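Local coordinates for protein (triosephosphate isomerase) (Thermotoga maritima, PDB 1B9B), which catalyses the interconversion of dihydroxyacetone phosphate and glyceraldehyde 3-phosphate, a step shared by glycolysis and gluconeogenesis, at residues Lys4-Asn10 and Glu36-Cys42; Ala20-Ser25 and Glu50-Leu55; Glu90-His96 and Met122-Cys127; Ile215-Leu221 and Glu245-Met250. All blocks are in the same frame, centred on the assembly; numbering follows the deposited sequence.

How the contacts relate
Contacts 1 and 3 lie in the core of the TIM barrel, where parallel strands are joined by backbone hydrogen bonds; contacts 2 and 4 lie farther out and depend on side chains, a salt bridge and aliphatic packing in one, a ring and aliphatic groups in the other. The two strand pairs belong to the same sheet and meet inside the barrel, where Glu-38 OE1 is 3.1 Å from Tyr-91 OH, probably a hydrogen bond. Contact 2 holds the helix that links the strands of contact 1 and touches the second of them, Leu-55 on Val-41. Contact 4 reaches contact 1 at a different place, its Met-250 packing on Phe-37.

Contact 1. Residues Lys4-Asn10 and Glu36-Cys42; sequences KLILAGN and EFEIVVC
The carbonyl oxygen Val-40 O is held twice from the neighbouring strand: Gly-9 N donates to it at 2.7 Å, and the CA-H of Ala-8 approaches it with Ala-8 CA at 3.4 Å. This is the parallel pairing of strands 6-10 and 38-42 in a TIM barrel, the two ends of a beta-alpha-beta crossover through helix 17-30. Their axes run only 10° apart. Leu-7 makes the central pair of bonds, its N giving an almost straight bond to Glu-38 O at 2.9 Å while its O, approached in the carbonyl plane, takes Val-40 N at 2.8 Å. Leu-5 O adds a weak bond from Glu-38 N.

Ile-6, Ala-8, Glu-38 and Val-40 turn to one face, the barrel interior, where Ala-8 CB faces Val-40 CB at 4.1 Å. Leu-7 and Ile-39 turn to the other, Ile-39 reaching Phe-243 of helix 242-251. At the entrance to the strands Lys-4, with CG anti to its N (chi1 -171°) and the rest of the chain extended, crosses Glu-38 at about a right angle. Its NZ is 3.9 Å from Glu-38 OE2, a long salt bridge; the firmer partner of that carboxylate is Lys-61, through OE1. At the far end the amide of Asn-10 finds its partner elsewhere, ND2 bonding Thr-76 OG1 of the second subunit.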
loop_
_atom_site.group_PDB
_atom_site.type_symbol
_atom_site.label_atom_id
_atom_site.label_comp_id
_atom_site.label_asym_id
_atom_site.label_seq_id
_atom_site.Cartn_x
_atom_site.Cartn_y
_atom_site.Cartn_z
ATOM N N LYS B 4 -13.304 23.098 30.757
ATOM C CA LYS B 4 -12.044 23.708 31.157
ATOM C C LYS B 4 -11.165 23.863 29.924
ATOM O O LYS B 4 -10.844 22.884 29.268
ATOM C CB LYS B 4 -11.364 22.804 32.185
ATOM C CG LYS B 4 -10.145 23.385 32.859
ATOM C CD LYS B 4 -9.693 22.464 33.979
ATOM C CE LYS B 4 -8.473 23.003 34.702
ATOM N NZ LYS B 4 -7.970 22.034 35.717
ATOM N N LEU B 5 -10.786 25.094 29.606
ATOM C CA LEU B 5 -9.949 25.351 28.437
ATOM C C LEU B 5 -8.637 24.592 28.564
ATOM O O LEU B 5 -8.249 24.214 29.663
ATOM C CB LEU B 5 -9.662 26.851 28.316
ATOM C CG LEU B 5 -10.785 27.823 27.940
ATOM C CD1 LEU B 5 -10.978 27.822 26.432
ATOM C CD2 LEU B 5 -12.071 27.454 28.671
ATOM N N ILE B 6 -7.959 24.367 27.439
ATOM C CA ILE B 6 -6.680 23.649 27.437
ATOM C C ILE B 6 -5.705 24.201 26.405
ATOM O O ILE B 6 -6.055 24.429 25.238
ATOM C CB ILE B 6 -6.842 22.131 27.139
ATOM C CG1 ILE B 6 -7.644 21.445 28.241
ATOM C CG2 ILE B 6 -5.475 21.477 27.053
ATOM C CD1 ILE B 6 -7.953 19.996 27.949
ATOM N N LEU B 7 -4.475 24.409 26.857
ATOM C CA LEU B 7 -3.410 24.907 26.007
ATOM C C LEU B 7 -2.319 23.841 26.046
ATOM O O LEU B 7 -1.688 23.616 27.082
ATOM C CB LEU B 7 -2.882 26.229 26.551
ATOM C CG LEU B 7 -1.730 26.840 25.763
ATOM C CD1 LEU B 7 -2.169 27.207 24.352
ATOM C CD2 LEU B 7 -1.247 28.045 26.511
ATOM N N ALA B 8 -2.104 23.179 24.917
ATOM C CA ALA B 8 -1.114 22.120 24.852
ATOM C C ALA B 8 0.001 22.430 23.880
ATOM O O ALA B 8 -0.235 22.990 22.806
ATOM C CB ALA B 8 -1.788 20.814 24.466
ATOM N N GLY B 9 1.218 22.050 24.262
ATOM C CA GLY B 9 2.374 22.286 23.417
ATOM C C GLY B 9 3.018 21.016 22.894
ATOM O O GLY B 9 3.540 20.194 23.657
ATOM N N ASN B 10 2.983 20.856 21.579
ATOM C CA ASN B 10 3.565 19.686 20.944
ATOM C C ASN B 10 4.944 20.071 20.436
ATOM O O ASN B 10 5.089 20.540 19.304
ATOM C CB ASN B 10 2.661 19.221 19.792
ATOM C CG ASN B 10 3.285 18.111 18.970
ATOM O OD1 ASN B 10 3.967 17.245 19.508
ATOM N ND2 ASN B 10 3.046 18.126 17.662
ATOM N N GLU B 36 -6.754 28.205 36.381
ATOM C CA GLU B 36 -8.095 28.287 35.800
ATOM C C GLU B 36 -8.234 27.444 34.537
ATOM O O GLU B 36 -9.293 27.410 33.908
ATOM C CB GLU B 36 -8.461 29.742 35.484
ATOM C CG GLU B 36 -7.303 30.720 35.580
ATOM C CD GLU B 36 -6.866 30.966 37.014
ATOM O OE1 GLU B 36 -7.605 30.575 37.943
ATOM O OE2 GLU B 36 -5.787 31.559 37.215
ATOM N N PHE B 37 -7.157 26.771 34.162
ATOM C CA PHE B 37 -7.174 25.911 32.994
ATOM C C PHE B 37 -5.901 25.077 32.966
ATOM O O PHE B 37 -5.078 25.168 33.881
ATOM C CB PHE B 37 -7.348 26.743 31.720
ATOM C CG PHE B 37 -6.197 27.644 31.406
ATOM C CD1 PHE B 37 -5.083 27.160 30.737
ATOM C CD2 PHE B 37 -6.246 28.991 31.740
ATOM C CE1 PHE B 37 -4.033 28.005 30.394
ATOM C CE2 PHE B 37 -5.202 29.845 31.402
ATOM C CZ PHE B 37 -4.094 29.350 30.726
ATOM N N GLU B 38 -5.727 24.267 31.929
ATOM C CA GLU B 38 -4.560 23.406 31.875
ATOM C C GLU B 38 -3.560 23.666 30.781
ATOM O O GLU B 38 -3.909 23.778 29.605
ATOM C CB GLU B 38 -5.008 21.954 31.806
ATOM C CG GLU B 38 -5.969 21.614 32.906
ATOM C CD GLU B 38 -6.383 20.179 32.877
ATOM O OE1 GLU B 38 -5.555 19.324 33.244
ATOM O OE2 GLU B 38 -7.534 19.905 32.476
ATOM N N ILE B 39 -2.301 23.770 31.193
ATOM C CA ILE B 39 -1.209 23.972 30.259
ATOM C C ILE B 39 -0.547 22.599 30.214
ATOM O O ILE B 39 -0.266 22.000 31.254
ATOM C CB ILE B 39 -0.168 25.020 30.759
ATOM C CG1 ILE B 39 -0.858 26.173 31.491
ATOM C CG2 ILE B 39 0.605 25.578 29.573
ATOM C CD1 ILE B 39 -1.258 25.843 32.919
ATOM N N VAL B 40 -0.323 22.089 29.011
ATOM C CA VAL B 40 0.289 20.783 28.857
ATOM C C VAL B 40 1.510 20.891 27.974
ATOM O O VAL B 40 1.466 21.493 26.899
ATOM C CB VAL B 40 -0.706 19.769 28.232
ATOM C CG1 VAL B 40 0.034 18.521 27.768
ATOM C CG2 VAL B 40 -1.774 19.390 29.254
ATOM N N VAL B 41 2.607 20.312 28.444
ATOM C CA VAL B 41 3.852 20.313 27.693
ATOM C C VAL B 41 4.096 18.880 27.221
ATOM O O VAL B 41 3.885 17.928 27.981
ATOM C CB VAL B 41 5.020 20.790 28.575
ATOM C CG1 VAL B 41 4.801 22.240 28.980
ATOM C CG2 VAL B 41 5.121 19.919 29.811
ATOM N N CYS B 42 4.522 18.726 25.970
ATOM C CA CYS B 42 4.766 17.399 25.413
ATOM C C CYS B 42 6.161 17.226 24.824
ATOM O O CYS B 42 6.367 17.391 23.616
ATOM C CB CYS B 42 3.724 17.083 24.341
ATOM S SG CYS B 42 2.040 17.106 24.953
#

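Contact 2. Residues Ala20-Ser25 and Glu50-Leu55; sequences AKKFVS and EVGEIL
Lys-21 and Glu-50 cross obliquely between helices 17-30 and 48-55, two neighbouring helices of the outer layer of the TIM barrel. The short helical segments run nearly side by side, with axes 9.3 Å apart at a crossing angle of -21°. Lys-21 leaves its helix to one side, and its CG and CD pass Glu-50 CG, with CD 3.3 Å from that atom; bends at chi3 (80°) and again at chi4 then bring CE and NZ round to the carboxylate. There NZ makes a salt bridge of 3.0 Å to Glu-50 OE2, on the anti lone pair, away from the other oxygen. With an alanine here, the carboxylate of Glu-50 would probably lose this charged mate, and its CG the methylenes that lie against it.

Deeper between the helices the contact is wholly aliphatic. Val-24 points at the other helix with its two methyls divided: CG2 leans on Val-51 CG2 at 3.5 Å, while CG1 meets the CG2 branch of Ile-54. Ala-20 CB also touches Val-51 CG2, and both Ala-20 and Val-24 rest on Trp-11 as well. Near the lysine, Glu-50 packs on Ser-49 of the second subunit. Ser-25 turns its hydroxyl back onto its own helix: OG donates to Lys-21 O at 3.0 Å, with Ile-54 CG2 3.6 Å from that same OG.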
loop_
_atom_site.group_PDB
_atom_site.type_symbol
_atom_site.label_atom_id
_atom_site.label_comp_id
_atom_site.label_asym_id
_atom_site.label_seq_id
_atom_site.Cartn_x
_atom_site.Cartn_y
_atom_site.Cartn_z
ATOM N N ALA B 20 15.450 21.182 27.473
ATOM C CA ALA B 20 14.174 20.851 28.075
ATOM C C ALA B 20 14.103 21.267 29.543
ATOM O O ALA B 20 13.221 22.036 29.927
ATOM C CB ALA B 20 13.914 19.362 27.939
ATOM N N LYS B 21 15.026 20.762 30.362
ATOM C CA LYS B 21 15.044 21.080 31.794
ATOM C C LYS B 21 14.983 22.582 32.049
ATOM O O LYS B 21 14.328 23.040 32.989
ATOM C CB LYS B 21 16.302 20.509 32.465
ATOM C CG LYS B 21 16.352 18.991 32.538
ATOM C CD LYS B 21 17.615 18.495 33.240
ATOM C CE LYS B 21 17.490 18.573 34.752
ATOM N NZ LYS B 21 16.408 17.685 35.270
ATOM N N LYS B 22 15.675 23.339 31.204
ATOM C CA LYS B 22 15.714 24.788 31.318
ATOM C C LYS B 22 14.320 25.353 31.112
ATOM O O LYS B 22 13.663 25.791 32.060
ATOM C CB LYS B 22 16.672 25.363 30.270
ATOM C CG LYS B 22 18.077 24.800 30.387
ATOM C CD LYS B 22 19.045 25.413 29.392
ATOM C CE LYS B 22 20.454 24.864 29.620
ATOM N NZ LYS B 22 21.486 25.528 28.771
ATOM N N PHE B 23 13.880 25.321 29.859
ATOM C CA PHE B 23 12.572 25.816 29.458
ATOM C C PHE B 23 11.457 25.472 30.451
ATOM O O PHE B 23 10.644 26.324 30.805
ATOM C CB PHE B 23 12.231 25.252 28.083
ATOM C CG PHE B 23 11.013 25.852 27.468
ATOM C CD1 PHE B 23 10.462 27.026 27.972
ATOM C CD2 PHE B 23 10.401 25.239 26.383
ATOM C CE1 PHE B 23 9.313 27.577 27.402
ATOM C CE2 PHE B 23 9.253 25.782 25.809
ATOM C CZ PHE B 23 8.709 26.954 26.321
ATOM N N VAL B 24 11.425 24.226 30.902
ATOM C CA VAL B 24 10.398 23.779 31.834
ATOM C C VAL B 24 10.403 24.536 33.169
ATOM O O VAL B 24 9.362 25.022 33.622
ATOM C CB VAL B 24 10.529 22.257 32.085
ATOM C CG1 VAL B 24 9.522 21.805 33.120
ATOM C CG2 VAL B 24 10.307 21.500 30.775
ATOM N N SER B 25 11.570 24.638 33.799
ATOM C CA SER B 25 11.684 25.357 35.067
ATOM C C SER B 25 11.188 26.790 34.871
ATOM O O SER B 25 10.399 27.301 35.669
ATOM C CB SER B 25 13.136 25.374 35.542
ATOM O OG SER B 25 13.618 24.056 35.722
ATOM N N GLU B 50 13.124 13.547 32.962
ATOM C CA GLU B 50 13.757 14.741 33.491
ATOM C C GLU B 50 12.697 15.807 33.751
ATOM O O GLU B 50 12.521 16.256 34.890
ATOM C CB GLU B 50 14.809 15.241 32.502
ATOM C CG GLU B 50 16.144 15.592 33.145
ATOM C CD GLU B 50 16.704 14.468 34.003
ATOM O OE1 GLU B 50 16.891 13.349 33.478
ATOM O OE2 GLU B 50 16.960 14.705 35.204
ATOM N N VAL B 51 11.992 16.201 32.691
ATOM C CA VAL B 51 10.927 17.191 32.788
ATOM C C VAL B 51 9.922 16.698 33.820
ATOM O O VAL B 51 9.306 17.476 34.540
ATOM C CB VAL B 51 10.208 17.364 31.434
ATOM C CG1 VAL B 51 8.922 18.142 31.622
ATOM C CG2 VAL B 51 11.119 18.082 30.444
ATOM N N GLY B 52 9.777 15.385 33.886
ATOM C CA GLY B 52 8.846 14.782 34.815
ATOM C C GLY B 52 9.010 15.225 36.251
ATOM O O GLY B 52 8.021 15.485 36.932
ATOM N N GLU B 53 10.249 15.308 36.722
ATOM C CA GLU B 53 10.491 15.719 38.097
ATOM C C GLU B 53 10.387 17.231 38.272
ATOM O O GLU B 53 10.065 17.709 39.357
ATOM C CB GLU B 53 11.852 15.202 38.576
ATOM C CG GLU B 53 11.904 13.673 38.664
ATOM C CD GLU B 53 13.212 13.146 39.221
ATOM O OE1 GLU B 53 14.073 13.971 39.597
ATOM O OE2 GLU B 53 13.371 11.904 39.283
ATOM N N ILE B 54 10.647 17.984 37.206
ATOM C CA ILE B 54 10.542 19.439 37.272
ATOM C C ILE B 54 9.067 19.846 37.382
ATOM O O ILE B 54 8.747 21.017 37.589
ATOM C CB ILE B 54 11.136 20.107 36.012
ATOM C CG1 ILE B 54 12.617 19.768 35.895
ATOM C CG2 ILE B 54 10.956 21.620 36.078
ATOM C CD1 ILE B 54 13.289 20.399 34.689
ATOM N N LEU B 55 8.167 18.877 37.245
ATOM C CA LEU B 55 6.740 19.159 37.323
ATOM C C LEU B 55 6.047 18.511 38.513
ATOM O O LEU B 55 4.952 18.919 38.891
ATOM C CB LEU B 55 6.057 18.718 36.028
ATOM C CG LEU B 55 5.939 19.764 34.920
ATOM C CD1 LEU B 55 7.198 20.590 34.843
ATOM C CD2 LEU B 55 5.663 19.072 33.606
#

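Contact 3. Residues Glu90-His96 and Met122-Cys127; sequences EYVIVGH and MTPILC
Strands 91-94 and 123-128 are adjacent parallel staves of the TIM barrel, joined along the chain by helices 97-102 and 107-119, and five backbone hydrogen bonds tie the two segments together. They alternate in direction: Thr-123 N gives to Glu-90 O at 2.7 Å, Val-92 N to Thr-123 O, Ile-125 N to Val-92 O, Val-94 N to Ile-125 O at 2.9 Å and Cys-127 N to Val-94 O. The fourth is unlike its neighbours in that its donor stands 41° above the carbonyl plane.

Tyr-91 and Thr-123 point the same way, into the barrel, and lie side by side. Thr-123 OG1 sits over one face of the ring near its rim, 3.9 Å above the plane, and CG2 touches Tyr-91 CE2 at 3.5 Å. Ile-125 CD1 meets CD2 of the same ring at 3.7 Å. On the outer face Met-122 bends at chi3 (-60°) to bring CE against Val-92 CG2. Farther along, Cys-127 SG packs on Ile-93 CG2 at 3.7 Å and approaches the His-96 ring obliquely; ND1 of that ring caps Glu-98 N. Alternate backbone groups are thus paired across this seam while others serve the flanking strands, and the side chains meet largely through carbon and sulfur.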
loop_
_atom_site.group_PDB
_atom_site.type_symbol
_atom_site.label_atom_id
_atom_site.label_comp_id
_atom_site.label_asym_id
_atom_site.label_seq_id
_atom_site.Cartn_x
_atom_site.Cartn_y
_atom_site.Cartn_z
ATOM N N GLU B 90 0.045 12.612 31.696
ATOM C CA GLU B 90 -1.410 12.697 31.810
ATOM C C GLU B 90 -2.106 12.788 30.454
ATOM O O GLU B 90 -3.244 12.350 30.295
ATOM C CB GLU B 90 -1.803 13.896 32.677
ATOM C CG GLU B 90 -1.656 13.638 34.166
ATOM C CD GLU B 90 -2.022 14.842 35.012
ATOM O OE1 GLU B 90 -1.212 15.790 35.080
ATOM O OE2 GLU B 90 -3.123 14.845 35.602
ATOM N N TYR B 91 -1.412 13.354 29.478
ATOM C CA TYR B 91 -1.965 13.501 28.146
ATOM C C TYR B 91 -1.096 12.828 27.111
ATOM O O TYR B 91 0.127 12.789 27.244
ATOM C CB TYR B 91 -2.118 14.978 27.786
ATOM C CG TYR B 91 -3.188 15.677 28.583
ATOM C CD1 TYR B 91 -2.964 16.064 29.908
ATOM C CD2 TYR B 91 -4.443 15.915 28.028
ATOM C CE1 TYR B 91 -3.971 16.671 30.658
ATOM C CE2 TYR B 91 -5.452 16.520 28.769
ATOM C CZ TYR B 91 -5.214 16.893 30.080
ATOM O OH TYR B 91 -6.225 17.477 30.808
ATOM N N VAL B 92 -1.741 12.300 26.079
ATOM C CA VAL B 92 -1.045 11.639 24.996
ATOM C C VAL B 92 -1.660 12.068 23.674
ATOM O O VAL B 92 -2.855 11.862 23.441
ATOM C CB VAL B 92 -1.164 10.109 25.085
ATOM C CG1 VAL B 92 -0.536 9.492 23.872
ATOM C CG2 VAL B 92 -0.504 9.597 26.340
ATOM N N ILE B 93 -0.855 12.678 22.813
ATOM C CA ILE B 93 -1.351 13.084 21.510
ATOM C C ILE B 93 -1.500 11.783 20.744
ATOM O O ILE B 93 -0.617 10.935 20.795
ATOM C CB ILE B 93 -0.340 13.984 20.775
ATOM C CG1 ILE B 93 -0.144 15.282 21.559
ATOM C CG2 ILE B 93 -0.827 14.274 19.365
ATOM C CD1 ILE B 93 0.875 16.218 20.961
ATOM N N VAL B 94 -2.618 11.617 20.051
ATOM C CA VAL B 94 -2.857 10.406 19.281
ATOM C C VAL B 94 -3.430 10.758 17.912
ATOM O O VAL B 94 -4.324 11.592 17.801
ATOM C CB VAL B 94 -3.847 9.464 20.020
ATOM C CG1 VAL B 94 -4.116 8.229 19.191
ATOM C CG2 VAL B 94 -3.275 9.053 21.355
ATOM N N GLY B 95 -2.909 10.129 16.866
ATOM C CA GLY B 95 -3.414 10.398 15.532
ATOM C C GLY B 95 -2.968 11.696 14.873
ATOM O O GLY B 95 -3.689 12.246 14.044
ATOM N N HIS B 96 -1.785 12.192 15.222
ATOM C CA HIS B 96 -1.293 13.419 14.624
ATOM C C HIS B 96 -1.037 13.232 13.131
ATOM O O HIS B 96 -0.589 12.180 12.694
ATOM C CB HIS B 96 -0.007 13.870 15.310
ATOM C CG HIS B 96 0.364 15.289 15.013
ATOM N ND1 HIS B 96 0.598 15.744 13.733
ATOM C CD2 HIS B 96 0.505 16.362 15.827
ATOM C CE1 HIS B 96 0.866 17.037 13.770
ATOM N NE2 HIS B 96 0.815 17.435 15.029
ATOM N N MET B 122 -5.441 7.944 31.343
ATOM C CA MET B 122 -4.782 9.100 30.751
ATOM C C MET B 122 -5.701 9.750 29.726
ATOM O O MET B 122 -6.729 9.176 29.366
ATOM C CB MET B 122 -3.472 8.674 30.103
ATOM C CG MET B 122 -2.637 7.768 30.991
ATOM S SD MET B 122 -0.892 7.847 30.596
ATOM C CE MET B 122 -0.913 7.315 28.901
ATOM N N THR B 123 -5.347 10.941 29.247
ATOM C CA THR B 123 -6.204 11.626 28.287
ATOM C C THR B 123 -5.734 11.613 26.842
ATOM O O THR B 123 -4.668 12.133 26.511
ATOM C CB THR B 123 -6.442 13.086 28.703
ATOM O OG1 THR B 123 -7.030 13.119 30.010
ATOM C CG2 THR B 123 -7.379 13.770 27.724
ATOM N N PRO B 124 -6.539 11.022 25.950
ATOM C CA PRO B 124 -6.155 10.976 24.544
ATOM C C PRO B 124 -6.453 12.324 23.944
ATOM O O PRO B 124 -7.369 13.000 24.387
ATOM C CB PRO B 124 -7.083 9.913 23.951
ATOM C CG PRO B 124 -7.648 9.186 25.136
ATOM C CD PRO B 124 -7.769 10.252 26.178
ATOM N N ILE B 125 -5.666 12.728 22.958
ATOM C CA ILE B 125 -5.914 13.974 22.260
ATOM C C ILE B 125 -5.887 13.529 20.810
ATOM O O ILE B 125 -4.837 13.439 20.182
ATOM C CB ILE B 125 -4.835 15.061 22.568
ATOM C CG1 ILE B 125 -4.994 15.526 24.023
ATOM C CG2 ILE B 125 -5.002 16.279 21.644
ATOM C CD1 ILE B 125 -4.160 16.745 24.410
ATOM N N LEU B 126 -7.073 13.202 20.310
ATOM C CA LEU B 126 -7.259 12.732 18.950
ATOM C C LEU B 126 -7.214 13.879 17.967
ATOM O O LEU B 126 -7.982 14.831 18.067
ATOM C CB LEU B 126 -8.600 11.999 18.843
ATOM C CG LEU B 126 -9.056 11.461 17.481
ATOM C CD1 LEU B 126 -8.046 10.471 16.901
ATOM C CD2 LEU B 126 -10.400 10.795 17.671
ATOM N N CYS B 127 -6.311 13.777 17.005
ATOM C CA CYS B 127 -6.161 14.813 16.004
ATOM C C CYS B 127 -6.901 14.402 14.740
ATOM O O CYS B 127 -6.815 13.253 14.313
ATOM C CB CYS B 127 -4.675 15.028 15.682
ATOM S SG CYS B 127 -3.576 15.340 17.105
#

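Contact 4. Residues Ile215-Leu221 and Glu245-Met250; sequences IKPDNFL and ELARIM
Phe-220 carries the contact between the loop that runs from strand 208-211 to helix 221-224 and helix 242-251 of the outer layer of the TIM barrel. With CG anti to the backbone N (chi1 -175°), the side chain reaches toward the helix. Its CB lies 3.7 Å from Leu-246 CD2, and CG is still beside that methyl at 3.9 Å. One bond farther, CD2 touches two methyls, Leu-246 CD2 and Ile-249 CG2, each at 4.0 Å. CE2 and CZ form the far rim, where Met-250 comes in at the ring's edge: its SD is 3.8 Å from CZ and 83° off the ring normal, a Met-aromatic contact. Replacing Phe-220 by an alanine is likely to open a gap between Leu-246 and Met-250 and leave the sulfur of Met-250 without this aromatic partner.

Leu-246 CD2 also lies by Pro-217 CB, at 4.0 Å, and Leu-221 CD2 packs on Ile-249 CG2. The turn is braced internally by Lys-216 N, which donates to Asn-219 OD1 at 3.0 Å. Helix 242-251 lies among several neighbours: the turn meets Leu-246, Ile-249 and Met-250, while Ala-247 and Met-250 also touch Leu-7 of strand 6-10.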
loop_
_atom_site.group_PDB
_atom_site.type_symbol
_atom_site.label_atom_id
_atom_site.label_comp_id
_atom_site.label_asym_id
_atom_site.label_seq_id
_atom_site.Cartn_x
_atom_site.Cartn_y
_atom_site.Cartn_z
ATOM N N ILE B 215 -1.350 28.310 15.312
ATOM C CA ILE B 215 -1.562 29.152 16.479
ATOM C C ILE B 215 -0.359 30.019 16.832
ATOM O O ILE B 215 0.633 29.526 17.360
ATOM C CB ILE B 215 -1.908 28.306 17.721
ATOM C CG1 ILE B 215 -3.166 27.474 17.456
ATOM C CG2 ILE B 215 -2.095 29.216 18.924
ATOM C CD1 ILE B 215 -3.511 26.501 18.570
ATOM N N LYS B 216 -0.453 31.311 16.534
ATOM C CA LYS B 216 0.605 32.263 16.861
ATOM C C LYS B 216 0.103 33.105 18.032
ATOM O O LYS B 216 -1.091 33.098 18.332
ATOM C CB LYS B 216 0.914 33.152 15.660
ATOM C CG LYS B 216 1.869 32.514 14.677
ATOM C CD LYS B 216 2.027 33.363 13.429
ATOM C CE LYS B 216 3.207 32.892 12.594
ATOM N NZ LYS B 216 3.111 31.445 12.256
ATOM N N PRO B 217 0.998 33.841 18.709
ATOM C CA PRO B 217 0.575 34.665 19.847
ATOM C C PRO B 217 -0.387 35.814 19.509
ATOM O O PRO B 217 -1.106 36.303 20.386
ATOM C CB PRO B 217 1.903 35.150 20.427
ATOM C CG PRO B 217 2.752 35.288 19.206
ATOM C CD PRO B 217 2.438 34.017 18.445
ATOM N N ASP B 218 -0.413 36.229 18.244
ATOM C CA ASP B 218 -1.288 37.320 17.820
ATOM C C ASP B 218 -2.709 36.872 17.464
ATOM O O ASP B 218 -3.689 37.422 17.976
ATOM C CB ASP B 218 -0.683 38.037 16.616
ATOM C CG ASP B 218 -0.541 37.131 15.417
ATOM O OD1 ASP B 218 0.268 36.182 15.496
ATOM O OD2 ASP B 218 -1.245 37.358 14.406
ATOM N N ASN B 219 -2.817 35.877 16.586
ATOM C CA ASN B 219 -4.113 35.372 16.141
ATOM C C ASN B 219 -4.843 34.527 17.173
ATOM O O ASN B 219 -6.065 34.454 17.178
ATOM C CB ASN B 219 -3.945 34.555 14.856
ATOM C CG ASN B 219 -3.012 33.378 15.036
ATOM O OD1 ASN B 219 -3.097 32.663 16.029
ATOM N ND2 ASN B 219 -2.122 33.164 14.072
ATOM N N PHE B 220 -4.101 33.891 18.057
ATOM C CA PHE B 220 -4.727 33.042 19.051
ATOM C C PHE B 220 -5.928 33.651 19.784
ATOM O O PHE B 220 -6.823 32.926 20.218
ATOM C CB PHE B 220 -3.698 32.577 20.074
ATOM C CG PHE B 220 -4.244 31.600 21.053
ATOM C CD1 PHE B 220 -4.764 30.388 20.618
ATOM C CD2 PHE B 220 -4.280 31.902 22.408
ATOM C CE1 PHE B 220 -5.316 29.490 21.517
ATOM C CE2 PHE B 220 -4.831 31.008 23.322
ATOM C CZ PHE B 220 -5.350 29.799 22.875
ATOM N N LEU B 221 -5.959 34.972 19.925
ATOM C CA LEU B 221 -7.068 35.622 20.622
ATOM C C LEU B 221 -8.349 35.517 19.787
ATOM O O LEU B 221 -9.448 35.357 20.322
ATOM C CB LEU B 221 -6.716 37.094 20.904
ATOM C CG LEU B 221 -7.593 38.005 21.783
ATOM C CD1 LEU B 221 -8.738 38.574 20.957
ATOM C CD2 LEU B 221 -8.102 37.251 23.013
ATOM N N GLU B 245 3.199 33.445 26.430
ATOM C CA GLU B 245 2.388 34.579 26.016
ATOM C C GLU B 245 0.971 34.052 25.798
ATOM O O GLU B 245 0.010 34.527 26.410
ATOM C CB GLU B 245 2.944 35.147 24.711
ATOM C CG GLU B 245 2.711 36.635 24.508
ATOM C CD GLU B 245 3.315 37.143 23.206
ATOM O OE1 GLU B 245 4.505 36.853 22.945
ATOM O OE2 GLU B 245 2.601 37.838 22.448
ATOM N N LEU B 246 0.861 33.059 24.918
ATOM C CA LEU B 246 -0.414 32.425 24.606
ATOM C C LEU B 246 -1.123 32.077 25.899
ATOM O O LEU B 246 -2.314 32.326 26.050
ATOM C CB LEU B 246 -0.184 31.142 23.821
ATOM C CG LEU B 246 0.520 31.286 22.481
ATOM C CD1 LEU B 246 0.849 29.913 21.923
ATOM C CD2 LEU B 246 -0.373 32.056 21.539
ATOM N N ALA B 247 -0.380 31.488 26.827
ATOM C CA ALA B 247 -0.939 31.097 28.113
ATOM C C ALA B 247 -1.538 32.308 28.817
ATOM O O ALA B 247 -2.512 32.187 29.565
ATOM C CB ALA B 247 0.145 30.460 28.985
ATOM N N ARG B 248 -0.946 33.475 28.567
ATOM C CA ARG B 248 -1.402 34.727 29.167
ATOM C C ARG B 248 -2.746 35.084 28.551
ATOM O O ARG B 248 -3.734 35.287 29.263
ATOM C CB ARG B 248 -0.393 35.852 28.891
ATOM C CG ARG B 248 0.033 36.646 30.130
ATOM C CD ARG B 248 1.432 36.252 30.599
ATOM N NE ARG B 248 1.577 36.381 32.049
ATOM C CZ ARG B 248 2.679 36.080 32.731
ATOM N NH1 ARG B 248 3.763 35.630 32.104
ATOM N NH2 ARG B 248 2.693 36.213 34.051
ATOM N N ILE B 249 -2.763 35.151 27.222
ATOM C CA ILE B 249 -3.960 35.463 26.451
ATOM C C ILE B 249 -5.155 34.635 26.921
ATOM O O ILE B 249 -6.212 35.175 27.258
ATOM C CB ILE B 249 -3.722 35.177 24.966
ATOM C CG1 ILE B 249 -2.524 35.994 24.483
ATOM C CG2 ILE B 249 -4.965 35.485 24.167
ATOM C CD1 ILE B 249 -2.124 35.725 23.056
ATOM N N MET B 250 -4.981 33.321 26.941
ATOM C CA MET B 250 -6.039 32.427 27.368
ATOM C C MET B 250 -6.584 32.762 28.756
ATOM O O MET B 250 -7.762 32.523 29.047
ATOM C CB MET B 250 -5.538 30.983 27.352
ATOM C CG MET B 250 -6.040 30.178 26.165
ATOM S SD MET B 250 -5.811 28.404 26.374
ATOM C CE MET B 250 -6.546 28.176 28.000
#